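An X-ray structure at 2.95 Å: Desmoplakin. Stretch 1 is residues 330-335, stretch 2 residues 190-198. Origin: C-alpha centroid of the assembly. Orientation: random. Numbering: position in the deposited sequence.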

ATOM      1  N   SER A 330     -14.331  -2.032   3.414  1.00 60.44           N
ATOM      2  CA  SER A 330     -13.027  -2.673   3.517  1.00 57.27           C
ATOM      3  C   SER A 330     -11.917  -1.897   2.811  1.00 54.94           C
ATOM      4  O   SER A 330     -10.809  -1.793   3.330  1.00 53.41           O
ATOM      5  CB  SER A 330     -13.110  -4.104   2.976  1.00 56.35           C
ATOM      6  OG  SER A 330     -12.023  -4.410   2.116  1.00 53.50           O
ATOM      7  N   VAL A 331     -12.211  -1.351   1.634  1.00 64.27           N
ATOM      8  CA  VAL A 331     -11.206  -0.623   0.865  1.00 63.82           C
ATOM      9  C   VAL A 331     -10.436   0.367   1.721  1.00 63.53           C
ATOM     10  O   VAL A 331      -9.218   0.483   1.600  1.00 62.23           O
ATOM     11  CB  VAL A 331     -11.831   0.197  -0.268  1.00 67.18           C
ATOM     12  CG1 VAL A 331     -10.884   0.243  -1.457  1.00 68.04           C
ATOM     13  CG2 VAL A 331     -13.177  -0.374  -0.660  1.00 68.86           C
ATOM     14  N   GLY A 332     -11.160   1.094   2.568  1.00 65.59           N
ATOM     15  CA  GLY A 332     -10.576   2.156   3.363  1.00 66.08           C
ATOM     16  C   GLY A 332      -9.972   1.703   4.676  1.00 64.91           C
ATOM     17  O   GLY A 332      -9.707   2.521   5.555  1.00 66.13           O
ATOM     18  N   LEU A 333      -9.746   0.402   4.814  1.00 54.97           N
ATOM     19  CA  LEU A 333      -9.134  -0.138   6.023  1.00 55.12           C
ATOM     20  C   LEU A 333      -7.948  -1.043   5.701  1.00 52.59           C
ATOM     21  O   LEU A 333      -8.061  -1.974   4.903  1.00 51.31           O
ATOM     22  CB  LEU A 333     -10.158  -0.924   6.840  1.00 57.81           C
ATOM     23  CG  LEU A 333     -11.309  -0.167   7.493  1.00 60.44           C
ATOM     24  CD1 LEU A 333     -12.385  -1.148   7.928  1.00 62.94           C
ATOM     25  CD2 LEU A 333     -10.815   0.663   8.667  1.00 61.52           C
ATOM     26  N   ILE A 334      -6.812  -0.771   6.332  1.00 52.79           N
ATOM     27  CA  ILE A 334      -5.634  -1.612   6.169  1.00 51.16           C
ATOM     28  C   ILE A 334      -5.322  -2.303   7.492  1.00 53.30           C
ATOM     29  O   ILE A 334      -5.881  -1.943   8.530  1.00 55.90           O
ATOM     30  CB  ILE A 334      -4.419  -0.786   5.694  1.00 50.09           C
ATOM     31  CG1 ILE A 334      -3.369  -1.689   5.046  1.00 48.64           C
ATOM     32  CG2 ILE A 334      -3.824   0.017   6.845  1.00 51.56           C
ATOM     33  CD1 ILE A 334      -2.444  -0.951   4.112  1.00 48.70           C
ATOM     34  N   ILE A 335      -4.445  -3.304   7.457  1.00 60.92           N
ATOM     35  CA  ILE A 335      -4.056  -4.015   8.671  1.00 64.20           C
ATOM     36  C   ILE A 335      -2.562  -3.834   8.924  1.00 63.86           C
ATOM     37  O   ILE A 335      -1.746  -4.635   8.473  1.00 62.87           O
ATOM     38  CB  ILE A 335      -4.393  -5.520   8.588  1.00 65.50           C
ATOM     39  CG1 ILE A 335      -5.785  -5.727   7.982  1.00 65.19           C
ATOM     40  CG2 ILE A 335      -4.292  -6.167   9.961  1.00 70.28           C
ATOM     41  CD1 ILE A 335      -6.234  -7.173   7.938  1.00 67.27           C
TER
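Stretch 2 190-198: CIDVHLKEN

Residues 190-198 form a continuous segment of a longer helix, which packs against the short 3-10 turn and strand of residues 330-335. The two run in the same general sense, since Gly332 lies nearest Cys190 (CA to CA 6.3 Å) and Ile334 nearest His194 (CA to CA 7.7 Å). Ser330 takes no part in the contact, but its carbonyl O accepts a hydrogen bond from Leu333 N at 2.9 Å, closing the turn that leads into the strand. Within this turn, Val331 supplies the polar anchor: its carbonyl O accepts a hydrogen bond from His194 NE2 at 2.8 Å, with an N-H...O angle of 157°. Val331 O also lies 3.8 Å from Cys190 SG, while Val331 CG1 makes a looser apolar contact with Ile191 CG1 at 4.4 Å. Gly332 follows, its CA 3.9 Å from Cys190 SG. The side chain of Leu333 points away from the helix, yet its carbonyl O approaches His194 CE1 to 3.8 Å, so that the imidazole edge faces two backbone carbonyls. Ile334 then turns toward the helix in an extended t,t rotamer. Its CD1 reaches Glu197 CG at 3.8 Å, His194 ND1 at 4.0 Å and Val193 CG1 at 4.1 Å, spanning successive turns. Ile335 makes no contact with the helix.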

ATOM      1  N   CYS A 190      -6.466   5.680  -1.148  1.00 75.48           N
ATOM      2  CA  CYS A 190      -6.111   4.547  -0.312  1.00 75.29           C
ATOM      3  C   CYS A 190      -5.888   3.281  -1.131  1.00 74.54           C
ATOM      4  O   CYS A 190      -5.375   2.284  -0.625  1.00 75.29           O
ATOM      5  CB  CYS A 190      -7.101   4.353   0.851  1.00 74.06           C
ATOM      6  SG  CYS A 190      -8.854   4.125   0.467  1.00 70.61           S
ATOM      7  N   ILE A 191      -6.251   3.339  -2.407  1.00 67.20           N
ATOM      8  CA  ILE A 191      -5.879   2.289  -3.352  1.00 68.79           C
ATOM      9  C   ILE A 191      -4.395   2.395  -3.680  1.00 71.10           C
ATOM     10  O   ILE A 191      -3.720   1.388  -3.880  1.00 73.16           O
ATOM     11  CB  ILE A 191      -6.695   2.363  -4.660  1.00 69.06           C
ATOM     12  CG1 ILE A 191      -8.069   1.725  -4.472  1.00 68.53           C
ATOM     13  CG2 ILE A 191      -5.969   1.645  -5.786  1.00 72.64           C
ATOM     14  CD1 ILE A 191      -8.945   1.820  -5.699  1.00 69.67           C
ATOM     15  N   ASP A 192      -3.887   3.620  -3.736  1.00 97.44           N
ATOM     16  CA  ASP A 192      -2.464   3.827  -3.971  1.00100.47           C
ATOM     17  C   ASP A 192      -1.647   3.251  -2.820  1.00101.80           C
ATOM     18  O   ASP A 192      -0.492   2.867  -2.998  1.00104.30           O
ATOM     19  CB  ASP A 192      -2.142   5.315  -4.152  1.00102.49           C
ATOM     20  CG  ASP A 192      -1.988   5.708  -5.613  1.00103.30           C
ATOM     21  OD1 ASP A 192      -1.974   6.923  -5.906  1.00105.08           O
ATOM     22  OD2 ASP A 192      -1.878   4.805  -6.468  1.00103.15           O
ATOM     23  N   VAL A 193      -2.253   3.189  -1.639  1.00 62.83           N
ATOM     24  CA  VAL A 193      -1.557   2.705  -0.457  1.00 62.80           C
ATOM     25  C   VAL A 193      -1.546   1.185  -0.388  1.00 61.86           C
ATOM     26  O   VAL A 193      -0.555   0.587   0.037  1.00 63.88           O
ATOM     27  CB  VAL A 193      -2.141   3.297   0.835  1.00 64.66           C
ATOM     28  CG1 VAL A 193      -1.664   2.516   2.039  1.00 62.37           C
ATOM     29  CG2 VAL A 193      -1.731   4.742   0.960  1.00 66.96           C
ATOM     30  N   HIS A 194      -2.643   0.559  -0.801  1.00 73.00           N
ATOM     31  CA  HIS A 194      -2.681  -0.894  -0.886  1.00 73.49           C
ATOM     32  C   HIS A 194      -1.630  -1.356  -1.880  1.00 77.26           C
ATOM     33  O   HIS A 194      -0.799  -2.209  -1.570  1.00 78.72           O
ATOM     34  CB  HIS A 194      -4.067  -1.398  -1.298  1.00 71.49           C
ATOM     35  CG  HIS A 194      -5.093  -1.303  -0.214  1.00 68.38           C
ATOM     36  ND1 HIS A 194      -4.873  -1.778   1.064  1.00 67.93           N
ATOM     37  CD2 HIS A 194      -6.346  -0.793  -0.212  1.00 66.22           C
ATOM     38  CE1 HIS A 194      -5.945  -1.559   1.803  1.00 66.00           C
ATOM     39  NE2 HIS A 194      -6.855  -0.962   1.054  1.00 64.79           N
ATOM     40  N   LEU A 195      -1.662  -0.773  -3.073  1.00 64.62           N
ATOM     41  CA  LEU A 195      -0.696  -1.102  -4.113  1.00 65.29           C
ATOM     42  C   LEU A 195       0.742  -1.070  -3.597  1.00 66.88           C
ATOM     43  O   LEU A 195       1.560  -1.907  -3.972  1.00 70.16           O
ATOM     44  CB  LEU A 195      -0.848  -0.154  -5.306  1.00 65.34           C
ATOM     45  CG  LEU A 195      -2.038  -0.407  -6.231  1.00 65.79           C
ATOM     46  CD1 LEU A 195      -2.022   0.574  -7.388  1.00 66.01           C
ATOM     47  CD2 LEU A 195      -2.021  -1.841  -6.739  1.00 70.99           C
ATOM     48  N   LYS A 196       1.042  -0.105  -2.738  1.00 86.51           N
ATOM     49  CA  LYS A 196       2.386   0.047  -2.193  1.00 89.21           C
ATOM     50  C   LYS A 196       2.707  -1.027  -1.147  1.00 89.78           C
ATOM     51  O   LYS A 196       3.705  -1.735  -1.260  1.00 92.57           O
ATOM     52  CB  LYS A 196       2.551   1.445  -1.590  1.00 90.06           C
ATOM     53  CG  LYS A 196       3.937   1.737  -1.044  1.00 94.73           C
ATOM     54  CD  LYS A 196       3.961   3.063  -0.293  1.00 95.62           C
ATOM     55  CE  LYS A 196       3.050   3.028   0.931  1.00 92.42           C
ATOM     56  NZ  LYS A 196       2.874   4.378   1.551  1.00 93.21           N
ATOM     57  N   GLU A 197       1.856  -1.137  -0.131  1.00 96.32           N
ATOM     58  CA  GLU A 197       2.065  -2.100   0.946  1.00 92.85           C
ATOM     59  C   GLU A 197       1.999  -3.530   0.431  1.00 92.31           C
ATOM     60  O   GLU A 197       2.830  -4.367   0.783  1.00 91.73           O
ATOM     61  CB  GLU A 197       1.036  -1.902   2.061  1.00 88.23           C
ATOM     62  CG  GLU A 197       1.074  -0.535   2.725  1.00 88.58           C
ATOM     63  CD  GLU A 197       2.381  -0.264   3.445  1.00 89.50           C
ATOM     64  OE1 GLU A 197       2.349  -0.029   4.673  1.00 87.50           O
ATOM     65  OE2 GLU A 197       3.441  -0.277   2.783  1.00 92.91           O
ATOM     66  N   ASN A 198       1.001  -3.812  -0.396  1.00 67.47           N
ATOM     67  CA  ASN A 198       0.860  -5.134  -0.985  1.00 67.51           C
ATOM     68  C   ASN A 198       2.052  -5.500  -1.867  1.00 70.99           C
ATOM     69  O   ASN A 198       2.475  -6.655  -1.903  1.00 70.53           O
ATOM     70  CB  ASN A 198      -0.454  -5.255  -1.761  1.00 67.55           C
ATOM     71  CG  ASN A 198      -1.639  -5.545  -0.857  1.00 62.68           C
ATOM     72  OD1 ASN A 198      -1.724  -5.029   0.258  1.00 61.17           O
ATOM     73  ND2 ASN A 198      -2.553  -6.387  -1.328  1.00 62.31           N
TER